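Local coordinates for protein 3-hydroxy-3-methylglutaryl-CoA lyase (Acinetobacter baumannii, PDB 6NDS) that is a TIM-barrel protein of the HMGL-like family that binds a zinc ion and coenzyme A, at residues 25-30 and 245-249; 185-189 and 251-255; 215-219 and 255-259. All blocks are in the same frame, centred on the assembly; numbering follows the deposited sequence.

How the contacts relate
One long loop, between strand 237-240 and helix 260-270, supplies the second segment of all three contacts: 245-249 for contact 1, 251-255 for contact 2 and 255-259 for contact 3. Their partners come earlier in the chain, in the order 25-30, 185-189 and 215-219, on helix 22-28 and at the ends of the neighbouring parallel strands 182-186 and 212-216. The centres of contacts 1 and 2 lie about 10 Å apart, as do those of 1 and 3, while 2 and 3 are about 8 Å apart and share S255. Contacts 1 and 3 bring D25, H215 and H217 together on one zinc ion, and the loop backs them from the second shell, through G247, S255 and N257.

Contact 1 (25-30 and 245-249); sequences DGLQIE and LGGCP. With ZN (zinc ion), chain H; COA (coenzyme A), chain B.
I29 buries more surface than any other residue here, pressing its branched side chain onto the backbone of G247. Its CB stands 3.3 Å from G247 O. With CG1 anti to the backbone N (chi1 -162°), that branch and CD1 run along the loop to P249, where I29 CG1 meets P249 CG at 4.1 Å; this proline is poorly ordered. L245 covers the other end of the contact. Its CB sits 3.6 Å from G26 CA, possible because the helix has glycine there, and its CD2 comes to 3.6 Å from E30 OE1. A water ties this end together, donating to G26 O and E30 OE1 and accepting from G246 N. E30 OE2 is held by H294.

Between these two ends, the backbones close in at G246, whose CA makes a CA-H...O contact with D25 O at 3.2 Å, while the bare CA of G247 leaves room for I29 CD1; both have backbone angles that suit glycine. Polar side chains grip G247 at its N and its O. Q28 NE2 donates to G247 O at 2.9 Å in a nearly straight bond (173°); the oxygen lies in the Q28 amide plane, while the donor stands 45° above the plane of the carbonyl. G247 N donates to D25 OD1 at 3.3 Å, meeting it from above the carboxylate plane.

The same D25 turns OD2 onto the zinc ion at 2.1 Å, and N257 ND2 donates to OD2. A zinc-bound water donates to OD1. C248 SG and Q28 OE1 both come up to C3P of coenzyme A, and R24 bonds Q28 OE1. This is the zinc and coenzyme A site of a TIM barrel, with a glycine-containing loop laid over the helix following the first strand.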
ATOM      1  N   ASP A  25      11.757 -15.664   3.946  1.00 19.69           N
ATOM      2  CA  ASP A  25      11.063 -14.692   4.786  1.00 16.88           C
ATOM      3  C   ASP A  25       9.594 -15.054   4.925  1.00 17.50           C
ATOM      4  O   ASP A  25       9.008 -14.912   6.005  1.00 21.69           O
ATOM      5  CB  ASP A  25      11.223 -13.294   4.185  1.00 22.02           C
ATOM      6  CG  ASP A  25      11.276 -12.206   5.230  1.00 25.98           C
ATOM      7  OD1 ASP A  25      10.750 -12.386   6.357  1.00 27.31           O
ATOM      8  OD2 ASP A  25      11.852 -11.144   4.924  1.00 21.80           O
ATOM      9  N   GLY A  26       8.993 -15.544   3.841  1.00 19.00           N
ATOM     10  CA  GLY A  26       7.579 -15.866   3.875  1.00 19.93           C
ATOM     11  C   GLY A  26       7.262 -17.008   4.818  1.00 23.29           C
ATOM     12  O   GLY A  26       6.323 -16.934   5.608  1.00 30.29           O
ATOM     13  N   LEU A  27       8.052 -18.077   4.760  1.00 20.27           N
ATOM     14  CA  LEU A  27       7.706 -19.276   5.504  1.00 19.54           C
ATOM     15  C   LEU A  27       8.241 -19.287   6.927  1.00 24.28           C
ATOM     16  O   LEU A  27       7.715 -20.033   7.761  1.00 25.75           O
ATOM     17  CB  LEU A  27       8.219 -20.512   4.764  1.00 19.44           C
ATOM     18  CG  LEU A  27       7.605 -20.713   3.375  1.00 19.88           C
ATOM     19  CD1 LEU A  27       8.044 -22.056   2.846  1.00 20.47           C
ATOM     20  CD2 LEU A  27       6.090 -20.634   3.427  1.00 25.60           C
ATOM     21  N   GLN A  28       9.246 -18.467   7.243  1.00 24.26           N
ATOM     22  CA  GLN A  28       9.855 -18.593   8.569  1.00 26.77           C
ATOM     23  C   GLN A  28       8.871 -18.261   9.686  1.00 29.48           C
ATOM     24  O   GLN A  28       8.980 -18.814  10.786  1.00 34.54           O
ATOM     25  CB  GLN A  28      11.098 -17.711   8.663  1.00 28.92           C
ATOM     26  CG  GLN A  28      10.803 -16.249   8.588  1.00 27.43           C
ATOM     27  CD  GLN A  28      12.052 -15.388   8.551  1.00 32.74           C
ATOM     28  OE1 GLN A  28      13.164 -15.875   8.305  1.00 30.63           O
ATOM     29  NE2 GLN A  28      11.873 -14.093   8.791  1.00 30.30           N
ATOM     30  N   ILE A  29       7.892 -17.394   9.415  1.00 25.87           N
ATOM     31  CA  ILE A  29       6.935 -16.929  10.414  1.00 30.79           C
ATOM     32  C   ILE A  29       5.540 -17.522  10.225  1.00 29.45           C
ATOM     33  O   ILE A  29       4.665 -17.294  11.079  1.00 31.55           O
ATOM     34  CB  ILE A  29       6.861 -15.386  10.417  1.00 41.81           C
ATOM     35  CG1 ILE A  29       6.241 -14.861  11.707  1.00 39.50           C
ATOM     36  CG2 ILE A  29       6.109 -14.894   9.183  1.00 45.19           C
ATOM     37  CD1 ILE A  29       6.298 -13.349  11.848  1.00 40.59           C
ATOM     38  N   GLU A  30       5.303 -18.266   9.145  1.00 30.40           N
ATOM     39  CA  GLU A  30       4.012 -18.911   8.944  1.00 32.19           C
ATOM     40  C   GLU A  30       3.686 -19.817  10.123  1.00 34.20           C
ATOM     41  O   GLU A  30       4.556 -20.559  10.590  1.00 36.03           O
ATOM     42  CB  GLU A  30       4.015 -19.750   7.665  1.00 37.71           C
ATOM     43  CG  GLU A  30       3.559 -19.027   6.436  1.00 33.29           C
ATOM     44  CD  GLU A  30       2.156 -18.486   6.575  1.00 32.89           C
ATOM     45  OE1 GLU A  30       1.979 -17.267   6.384  1.00 40.67           O
ATOM     46  OE2 GLU A  30       1.237 -19.270   6.893  1.00 36.93           O
ATOM     47  N   LEU A 245       3.478 -12.707   1.878  1.00 18.91           N
ATOM     48  CA  LEU A 245       3.888 -13.454   3.052  1.00 17.90           C
ATOM     49  C   LEU A 245       5.050 -12.738   3.745  1.00 17.81           C
ATOM     50  O   LEU A 245       5.663 -11.825   3.183  1.00 21.82           O
ATOM     51  CB  LEU A 245       4.312 -14.869   2.655  1.00 21.65           C
ATOM     52  CG  LEU A 245       3.219 -15.730   2.014  1.00 22.04           C
ATOM     53  CD1 LEU A 245       3.789 -17.078   1.532  1.00 22.94           C
ATOM     54  CD2 LEU A 245       2.098 -15.946   3.011  1.00 24.78           C
ATOM     55  N   GLY A 246       5.321 -13.125   4.991  1.00 21.07           N
ATOM     56  CA  GLY A 246       6.616 -12.826   5.593  1.00 25.70           C
ATOM     57  C   GLY A 246       6.534 -12.136   6.942  1.00 36.71           C
ATOM     58  O   GLY A 246       5.463 -11.849   7.472  1.00 31.84           O
ATOM     59  N   GLY A 247       7.721 -11.878   7.500  1.00 37.68           N
ATOM     60  CA  GLY A 247       7.888 -11.297   8.825  1.00 33.47           C
ATOM     61  C   GLY A 247       8.921 -12.098   9.595  1.00 39.39           C
ATOM     62  O   GLY A 247       9.138 -13.284   9.339  1.00 35.06           O
ATOM     63  N   CYS A 248       9.595 -11.423  10.560  1.00 36.70           N
ATOM     64  CA  CYS A 248      10.569 -12.101  11.417  1.00 43.85           C
ATOM     65  C   CYS A 248       9.945 -12.406  12.767  1.00 53.98           C
ATOM     66  O   CYS A 248       9.347 -11.510  13.383  1.00 47.30           O
ATOM     67  CB  CYS A 248      11.822 -11.244  11.606  1.00 42.19           C
ATOM     68  SG  CYS A 248      13.022 -11.885  12.836  1.00 56.91           S
ATOM     69  N   PRO A 249      10.057 -13.644  13.259  1.00 66.17           N
ATOM     70  CA  PRO A 249       9.418 -13.988  14.540  1.00 68.75           C
ATOM     71  C   PRO A 249      10.037 -13.297  15.740  1.00 62.90           C
ATOM     72  O   PRO A 249       9.394 -13.244  16.795  1.00 63.02           O
ATOM     73  CB  PRO A 249       9.596 -15.512  14.628  1.00 72.97           C
ATOM     74  CG  PRO A 249       9.924 -15.954  13.222  1.00 74.33           C
ATOM     75  CD  PRO A 249      10.680 -14.814  12.619  1.00 72.03           C
TER
HETATM   76 ZN    ZN H 507      12.583  -9.494   5.958  1.00 25.69          ZN
HETATM   77  N1A COA B 501      22.512 -23.684  12.054  0.86 26.43           N
HETATM   78  C2A COA B 501      22.198 -24.735  12.825  0.86 29.45           C
HETATM   79  N3A COA B 501      22.599 -25.025  14.062  0.86 32.50           N
HETATM   80  C4A COA B 501      23.422 -24.072  14.526  0.86 28.26           C
HETATM   81  C5A COA B 501      23.830 -22.933  13.866  0.86 27.42           C
HETATM   82  C6A COA B 501      23.342 -22.736  12.560  0.86 27.02           C
HETATM   83  N6A COA B 501      23.662 -21.689  11.806  0.86 23.60           N
HETATM   84  N7A COA B 501      24.686 -22.191  14.669  0.86 26.49           N
HETATM   85  C8A COA B 501      24.776 -22.880  15.783  0.86 31.64           C
HETATM   86  N9A COA B 501      24.029 -24.034  15.755  0.86 32.01           N
HETATM   87  C1B COA B 501      23.914 -25.053  16.800  0.86 35.65           C
HETATM   88  C2B COA B 501      25.246 -25.659  17.239  0.86 39.81           C
HETATM   89  O2B COA B 501      25.761 -26.649  16.376  0.86 50.30           O
HETATM   90  C3B COA B 501      24.856 -26.169  18.624  0.86 49.90           C
HETATM   91  O3B COA B 501      23.996 -27.299  18.516  0.86 67.76           O
HETATM   92  P3B COA B 501      23.977 -28.129  19.905  0.86 75.29           P
HETATM   93  O7A COA B 501      22.964 -27.476  20.829  0.86 73.36           O
HETATM   94  O8A COA B 501      25.388 -28.044  20.457  0.86 72.73           O
HETATM   95  O9A COA B 501      23.593 -29.552  19.544  0.86 80.87           O
HETATM   96  C4B COA B 501      24.121 -24.936  19.121  0.86 47.34           C
HETATM   97  O4B COA B 501      23.358 -24.487  17.967  0.86 39.76           O
HETATM   98  C5B COA B 501      25.080 -23.840  19.506  0.86 49.22           C
HETATM   99  O5B COA B 501      24.343 -22.714  20.004  0.86 51.14           O
HETATM  100  P1A COA B 501      25.097 -21.305  20.006  0.86 48.40           P
HETATM  101  O1A COA B 501      26.255 -21.340  19.065  0.86 39.29           O
HETATM  102  O2A COA B 501      25.294 -20.839  21.411  0.86 57.64           O
HETATM  103  O3A COA B 501      23.946 -20.437  19.313  0.86 42.39           O
HETATM  104  P2A COA B 501      22.530 -19.923  19.845  0.86 39.92           P
HETATM  105  O4A COA B 501      22.763 -18.792  20.791  0.86 41.28           O
HETATM  106  O5A COA B 501      21.695 -21.078  20.290  0.86 46.03           O
HETATM  107  O6A COA B 501      21.911 -19.382  18.467  0.86 38.34           O
HETATM  108  CBP COA B 501      22.087 -18.447  16.277  0.86 22.36           C
HETATM  109  CCP COA B 501      22.642 -18.396  17.696  0.86 27.56           C
HETATM  110  CDP COA B 501      22.675 -17.307  15.437  0.86 25.00           C
HETATM  111  CEP COA B 501      22.470 -19.787  15.638  0.86 26.15           C
HETATM  112  CAP COA B 501      20.565 -18.316  16.372  0.86 21.79           C
HETATM  113  OAP COA B 501      20.248 -17.178  17.160  0.86 24.96           O
HETATM  114  C9P COA B 501      19.884 -18.182  15.020  0.86 28.34           C
HETATM  115  O9P COA B 501      19.812 -19.141  14.259  0.86 31.46           O
HETATM  116  N8P COA B 501      19.373 -16.994  14.733  0.86 25.84           N
HETATM  117  C7P COA B 501      18.799 -16.668  13.434  0.86 30.27           C
HETATM  118  C6P COA B 501      17.308 -16.473  13.526  0.86 30.67           C
HETATM  119  C5P COA B 501      16.723 -15.979  12.221  0.86 33.24           C
HETATM  120  O5P COA B 501      16.983 -16.545  11.160  0.86 26.15           O
HETATM  121  N4P COA B 501      15.913 -14.915  12.293  0.86 37.62           N
HETATM  122  C3P COA B 501      15.127 -14.410  11.176  0.86 43.70           C
HETATM  123  C2P COA B 501      15.986 -14.009  10.001  0.86 55.26           C
HETATM  124  S1P COA B 501      17.290 -12.847  10.480  0.86 63.32           S
HETATM  125  O   HOH W   1      11.962 -10.490   7.838  1.00 25.41           O
HETATM  126  O   HOH W   2       4.123 -15.529   6.193  1.00 30.37           O

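Contact 2 (185-189 and 251-255)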
ATOM      1  N   ALA A 185      17.564  -3.551   4.787  1.00 18.04           N
ATOM      2  CA  ALA A 185      16.270  -4.144   5.101  1.00 16.94           C
ATOM      3  C   ALA A 185      15.500  -3.284   6.098  1.00 17.52           C
ATOM      4  O   ALA A 185      16.042  -2.895   7.140  1.00 21.63           O
ATOM      5  CB  ALA A 185      16.454  -5.565   5.642  1.00 19.44           C
ATOM      6  N   ASP A 186      14.219  -3.036   5.786  1.00 17.03           N
ATOM      7  CA  ASP A 186      13.260  -2.380   6.688  1.00 16.71           C
ATOM      8  C   ASP A 186      12.435  -3.466   7.380  1.00 19.07           C
ATOM      9  O   ASP A 186      11.296  -3.770   7.011  1.00 19.65           O
ATOM     10  CB  ASP A 186      12.373  -1.424   5.901  1.00 18.11           C
ATOM     11  CG  ASP A 186      11.425  -0.660   6.782  1.00 23.37           C
ATOM     12  OD1 ASP A 186      11.652  -0.639   8.005  1.00 22.33           O
ATOM     13  OD2 ASP A 186      10.450  -0.083   6.256  1.00 22.24           O
ATOM     14  N   THR A 187      13.024  -4.017   8.441  1.00 17.11           N
ATOM     15  CA  THR A 187      12.550  -5.259   9.050  1.00 19.37           C
ATOM     16  C   THR A 187      11.119  -5.166   9.573  1.00 23.60           C
ATOM     17  O   THR A 187      10.346  -6.125   9.446  1.00 23.59           O
ATOM     18  CB  THR A 187      13.504  -5.636  10.177  1.00 22.94           C
ATOM     19  OG1 THR A 187      14.835  -5.634   9.658  1.00 23.41           O
ATOM     20  CG2 THR A 187      13.165  -7.021  10.742  1.00 24.00           C
ATOM     21  N   THR A 188      10.746  -4.049  10.204  1.00 23.14           N
ATOM     22  CA  THR A 188       9.375  -3.921  10.691  1.00 22.64           C
ATOM     23  C   THR A 188       8.634  -2.760  10.039  1.00 22.59           C
ATOM     24  O   THR A 188       7.730  -2.179  10.647  1.00 22.44           O
ATOM     25  CB  THR A 188       9.320  -3.783  12.211  1.00 29.08           C
ATOM     26  OG1 THR A 188      10.029  -2.606  12.614  1.00 25.54           O
ATOM     27  CG2 THR A 188       9.919  -5.011  12.876  1.00 28.18           C
ATOM     28  N   GLY A 189       8.983  -2.430   8.799  1.00 20.60           N
ATOM     29  CA  GLY A 189       8.179  -1.500   8.029  1.00 19.94           C
ATOM     30  C   GLY A 189       8.096  -0.122   8.650  1.00 20.36           C
ATOM     31  O   GLY A 189       7.009   0.454   8.776  1.00 22.24           O
ATOM     32  N   ALA A 251      11.304 -10.046  15.606  1.00 55.66           N
ATOM     33  CA  ALA A 251      11.018  -8.621  15.556  1.00 48.03           C
ATOM     34  C   ALA A 251       9.543  -8.426  15.878  1.00 54.02           C
ATOM     35  O   ALA A 251       8.690  -8.742  15.033  1.00 52.46           O
ATOM     36  CB  ALA A 251      11.356  -8.049  14.179  1.00 32.19           C
ATOM     37  N   PRO A 252       9.190  -7.925  17.065  1.00 56.08           N
ATOM     38  CA  PRO A 252       7.786  -7.961  17.499  1.00 55.48           C
ATOM     39  C   PRO A 252       6.883  -7.173  16.562  1.00 58.74           C
ATOM     40  O   PRO A 252       7.215  -6.065  16.133  1.00 57.70           O
ATOM     41  CB  PRO A 252       7.826  -7.328  18.896  1.00 58.22           C
ATOM     42  CG  PRO A 252       9.262  -7.373  19.311  1.00 58.81           C
ATOM     43  CD  PRO A 252      10.050  -7.247  18.045  1.00 56.55           C
ATOM     44  N   GLY A 253       5.730  -7.760  16.249  1.00 60.16           N
ATOM     45  CA  GLY A 253       4.796  -7.135  15.334  1.00 56.37           C
ATOM     46  C   GLY A 253       5.238  -7.093  13.890  1.00 58.34           C
ATOM     47  O   GLY A 253       4.629  -6.374  13.092  1.00 48.74           O
ATOM     48  N   ALA A 254       6.286  -7.829  13.525  1.00 52.84           N
ATOM     49  CA  ALA A 254       6.690  -7.880  12.130  1.00 47.32           C
ATOM     50  C   ALA A 254       5.573  -8.481  11.286  1.00 44.50           C
ATOM     51  O   ALA A 254       4.752  -9.269  11.771  1.00 44.66           O
ATOM     52  CB  ALA A 254       7.975  -8.693  11.964  1.00 52.49           C
ATOM     53  N   SER A 255       5.537  -8.089  10.018  1.00 35.55           N
ATOM     54  CA  SER A 255       4.471  -8.500   9.118  1.00 42.54           C
ATOM     55  C   SER A 255       5.069  -8.672   7.725  1.00 34.13           C
ATOM     56  O   SER A 255       6.291  -8.696   7.546  1.00 29.48           O
ATOM     57  CB  SER A 255       3.311  -7.491   9.161  1.00 40.89           C
ATOM     58  OG  SER A 255       3.668  -6.292   8.498  1.00 42.73           O
TER
HETATM   59  O   HOH W   3       7.317  -6.581   9.341  1.00 45.38           O
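No ring or other planar side chain meets a partner where T187 and T188 touch A251 and A254, so there are no stacked faces or edges: methyl groups make the contact. A251 CB points at the two threonines and is met by the methyl of each, T188 CG2 at 3.6 Å and T187 CG2 at 4.0 Å. The torsions explain why methyls, not hydroxyls, are presented. In T187 the methyl lies opposite the backbone N, beside the carbonyl carbon, and the hydroxyl (chi1 -52°) is turned to other partners, T152 N and a citric acid molecule, probably from the crystallisation liquor. In T188 it is again the methyl that reaches across, its CG2 also coming to 4.3 Å from A254 CB.

Each segment bends in a way that sets up this meeting. A type I turn from D186 to G189 carries both threonines at its centre, closed by G189 N donating to D186 O at 3.2 Å. The loop makes a type II turn from A251 to A254, closed by A254 N donating to A251 O at 3.0 Å, which brings the methyls of both alanines round to the threonines. P252, pointing away from them, packs on P157 and F158 of its own chain and on H310 of the second subunit.

Near S255, a water donates to T187 O at 3.1 Å, but its distance from S255 N is too short to be trusted and any bridge there is doubtful. Across this interface, then, the chemistry is a small van der Waals contact between methyls, with no directional bond, while T187 OG1 finds its partners in T152 N and the citric acid.

Contact 3 (215-219 and 255-259); sequences HFHNT and SGNIC. With ZN (zinc ion), chain H.
F216 O is gripped by two donors: I258 N reaches it at 3.2 Å, and a water donates to it at 2.7 Å. That water in turn accepts from N257 ND2 at 3.0 Å and sits over one face of the H215 ring, near its centre. I258 fills in around the same carbonyl, its CG2 passing on to F216 CB in an apolar contact. On the far side of H217, N218 N donates to G256 O at 3.0 Å, nearly straight at 170°. The pair of bonds makes a single antiparallel bridge, with H217 and N257 as a non-hydrogen-bonded pair, tying the loop to the chain around H217.

H217 is fixed at both ring nitrogens. With CG anti to the carbonyl carbon (chi1 -72°), the ring is placed so that ND1 donates to S255 O at 2.8 Å. The oxygen lies near the ring plane at the edge, though the bond is somewhat tilted. NE2 is thereby left to bind the zinc ion at 2.2 Å, and the S255 carbonyl probably polarises the ring toward the metal. H215 NE2 binds the same zinc ion, with D239 holding H215 ND1 in a similar second-shell role.

N257 lies alongside H217 and points the same way, amide and ring planes 40° apart, with ND2 over the H217 ring face, its other partner besides the water being the D25 carboxylate. Further along, T219 OG1 and S255 OG share a hydrogen bond of 3.1 Å. The second subunit packs on N218 and T219 through Q299 and A303. An HxH pair that begins in barrel strand 212-216, together with D25 and backed by a second-shell loop, makes the zinc site of this HMGL-like TIM barrel.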
ATOM      1  N   HIS A 215      15.031  -4.139   0.794  1.00 17.08           N
ATOM      2  CA  HIS A 215      14.153  -5.193   1.315  1.00 15.66           C
ATOM      3  C   HIS A 215      13.130  -4.533   2.246  1.00 18.86           C
ATOM      4  O   HIS A 215      13.400  -4.323   3.430  1.00 18.31           O
ATOM      5  CB  HIS A 215      15.034  -6.219   2.016  1.00 15.99           C
ATOM      6  CG  HIS A 215      14.303  -7.340   2.694  1.00 18.80           C
ATOM      7  ND1 HIS A 215      14.397  -8.647   2.261  1.00 18.55           N
ATOM      8  CD2 HIS A 215      13.552  -7.370   3.825  1.00 19.11           C
ATOM      9  CE1 HIS A 215      13.700  -9.427   3.070  1.00 22.54           C
ATOM     10  NE2 HIS A 215      13.172  -8.679   4.025  1.00 21.17           N
ATOM     11  N   PHE A 216      11.959  -4.180   1.714  1.00 15.50           N
ATOM     12  CA  PHE A 216      10.943  -3.468   2.488  1.00 18.15           C
ATOM     13  C   PHE A 216       9.843  -4.405   2.984  1.00 19.34           C
ATOM     14  O   PHE A 216       9.369  -5.281   2.259  1.00 18.53           O
ATOM     15  CB  PHE A 216      10.302  -2.347   1.652  1.00 18.16           C
ATOM     16  CG  PHE A 216      11.235  -1.226   1.303  1.00 19.10           C
ATOM     17  CD1 PHE A 216      11.727  -0.378   2.290  1.00 19.96           C
ATOM     18  CD2 PHE A 216      11.571  -0.969  -0.018  1.00 18.42           C
ATOM     19  CE1 PHE A 216      12.581   0.684   1.962  1.00 21.21           C
ATOM     20  CE2 PHE A 216      12.409   0.102  -0.353  1.00 20.34           C
ATOM     21  CZ  PHE A 216      12.918   0.924   0.641  1.00 21.35           C
ATOM     22  N   HIS A 217       9.437  -4.220   4.230  1.00 22.07           N
ATOM     23  CA  HIS A 217       8.201  -4.821   4.707  1.00 21.30           C
ATOM     24  C   HIS A 217       7.097  -3.760   4.684  1.00 22.80           C
ATOM     25  O   HIS A 217       7.365  -2.552   4.663  1.00 24.75           O
ATOM     26  CB  HIS A 217       8.400  -5.427   6.107  1.00 21.02           C
ATOM     27  CG  HIS A 217       9.223  -6.690   6.114  1.00 23.18           C
ATOM     28  ND1 HIS A 217       8.658  -7.944   6.252  1.00 21.89           N
ATOM     29  CD2 HIS A 217      10.557  -6.895   6.004  1.00 21.46           C
ATOM     30  CE1 HIS A 217       9.607  -8.862   6.224  1.00 25.46           C
ATOM     31  NE2 HIS A 217      10.770  -8.253   6.061  1.00 24.47           N
ATOM     32  N   ASN A 218       5.841  -4.219   4.628  1.00 19.29           N
ATOM     33  CA  ASN A 218       4.696  -3.341   4.388  1.00 17.71           C
ATOM     34  C   ASN A 218       3.892  -3.051   5.659  1.00 18.72           C
ATOM     35  O   ASN A 218       2.689  -2.747   5.589  1.00 19.97           O
ATOM     36  CB  ASN A 218       3.786  -3.945   3.317  1.00 20.28           C
ATOM     37  CG  ASN A 218       2.785  -2.935   2.771  1.00 21.77           C
ATOM     38  OD1 ASN A 218       3.128  -1.774   2.527  1.00 19.70           O
ATOM     39  ND2 ASN A 218       1.542  -3.368   2.590  1.00 22.72           N
ATOM     40  N   THR A 219       4.559  -3.077   6.817  1.00 18.15           N
ATOM     41  CA  THR A 219       3.877  -3.062   8.110  1.00 18.92           C
ATOM     42  C   THR A 219       2.997  -1.837   8.284  1.00 17.01           C
ATOM     43  O   THR A 219       1.945  -1.925   8.931  1.00 19.69           O
ATOM     44  CB  THR A 219       4.927  -3.130   9.218  1.00 22.61           C
ATOM     45  OG1 THR A 219       5.851  -4.171   8.890  1.00 23.99           O
ATOM     46  CG2 THR A 219       4.288  -3.402  10.577  1.00 23.70           C
ATOM     47  N   SER A 255       5.537  -8.089  10.018  1.00 35.55           N
ATOM     48  CA  SER A 255       4.471  -8.500   9.118  1.00 42.54           C
ATOM     49  C   SER A 255       5.069  -8.672   7.725  1.00 34.13           C
ATOM     50  O   SER A 255       6.291  -8.696   7.546  1.00 29.48           O
ATOM     51  CB  SER A 255       3.311  -7.491   9.161  1.00 40.89           C
ATOM     52  OG  SER A 255       3.668  -6.292   8.498  1.00 42.73           O
ATOM     53  N   GLY A 256       4.202  -8.764   6.721  1.00 30.23           N
ATOM     54  CA  GLY A 256       4.611  -9.297   5.441  1.00 25.96           C
ATOM     55  C   GLY A 256       5.599  -8.417   4.700  1.00 23.14           C
ATOM     56  O   GLY A 256       5.634  -7.191   4.836  1.00 21.88           O
ATOM     57  N   ASN A 257       6.427  -9.077   3.909  1.00 18.96           N
ATOM     58  CA  ASN A 257       7.187  -8.398   2.878  1.00 19.35           C
ATOM     59  C   ASN A 257       6.238  -7.701   1.917  1.00 20.35           C
ATOM     60  O   ASN A 257       5.043  -8.018   1.837  1.00 20.31           O
ATOM     61  CB  ASN A 257       8.018  -9.400   2.081  1.00 19.98           C
ATOM     62  CG  ASN A 257       9.052 -10.088   2.923  1.00 21.24           C
ATOM     63  OD1 ASN A 257       8.756 -11.038   3.653  1.00 23.98           O
ATOM     64  ND2 ASN A 257      10.290  -9.619   2.818  1.00 19.88           N
ATOM     65  N   ILE A 258       6.785  -6.784   1.123  1.00 17.58           N
ATOM     66  CA  ILE A 258       5.983  -6.306   0.004  1.00 18.42           C
ATOM     67  C   ILE A 258       5.609  -7.488  -0.881  1.00 19.99           C
ATOM     68  O   ILE A 258       6.378  -8.445  -1.065  1.00 17.86           O
ATOM     69  CB  ILE A 258       6.691  -5.206  -0.799  1.00 19.04           C
ATOM     70  CG1 ILE A 258       8.048  -5.667  -1.295  1.00 20.75           C
ATOM     71  CG2 ILE A 258       6.814  -3.923   0.039  1.00 19.68           C
ATOM     72  CD1 ILE A 258       8.616  -4.753  -2.394  1.00 26.34           C
ATOM     73  N   CYS A 259       4.395  -7.434  -1.412  1.00 15.40           N
ATOM     74  CA  CYS A 259       3.847  -8.520  -2.208  1.00 14.90           C
ATOM     75  C   CYS A 259       4.422  -8.512  -3.624  1.00 14.87           C
ATOM     76  O   CYS A 259       4.312  -7.513  -4.339  1.00 16.70           O
ATOM     77  CB  CYS A 259       2.333  -8.359  -2.246  1.00 16.81           C
ATOM     78  SG  CYS A 259       1.496  -9.482  -3.348  1.00 20.46           S
TER
HETATM   79 ZN    ZN H 507      12.583  -9.494   5.958  1.00 25.69          ZN
HETATM   80  O   HOH W   4      10.539  -7.348   0.925  1.00 22.64           O
HETATM   81  O   HOH W   3       7.317  -6.581   9.341  1.00 45.38           O
HETATM   82  O   HOH W   1      11.962 -10.490   7.838  1.00 25.41           O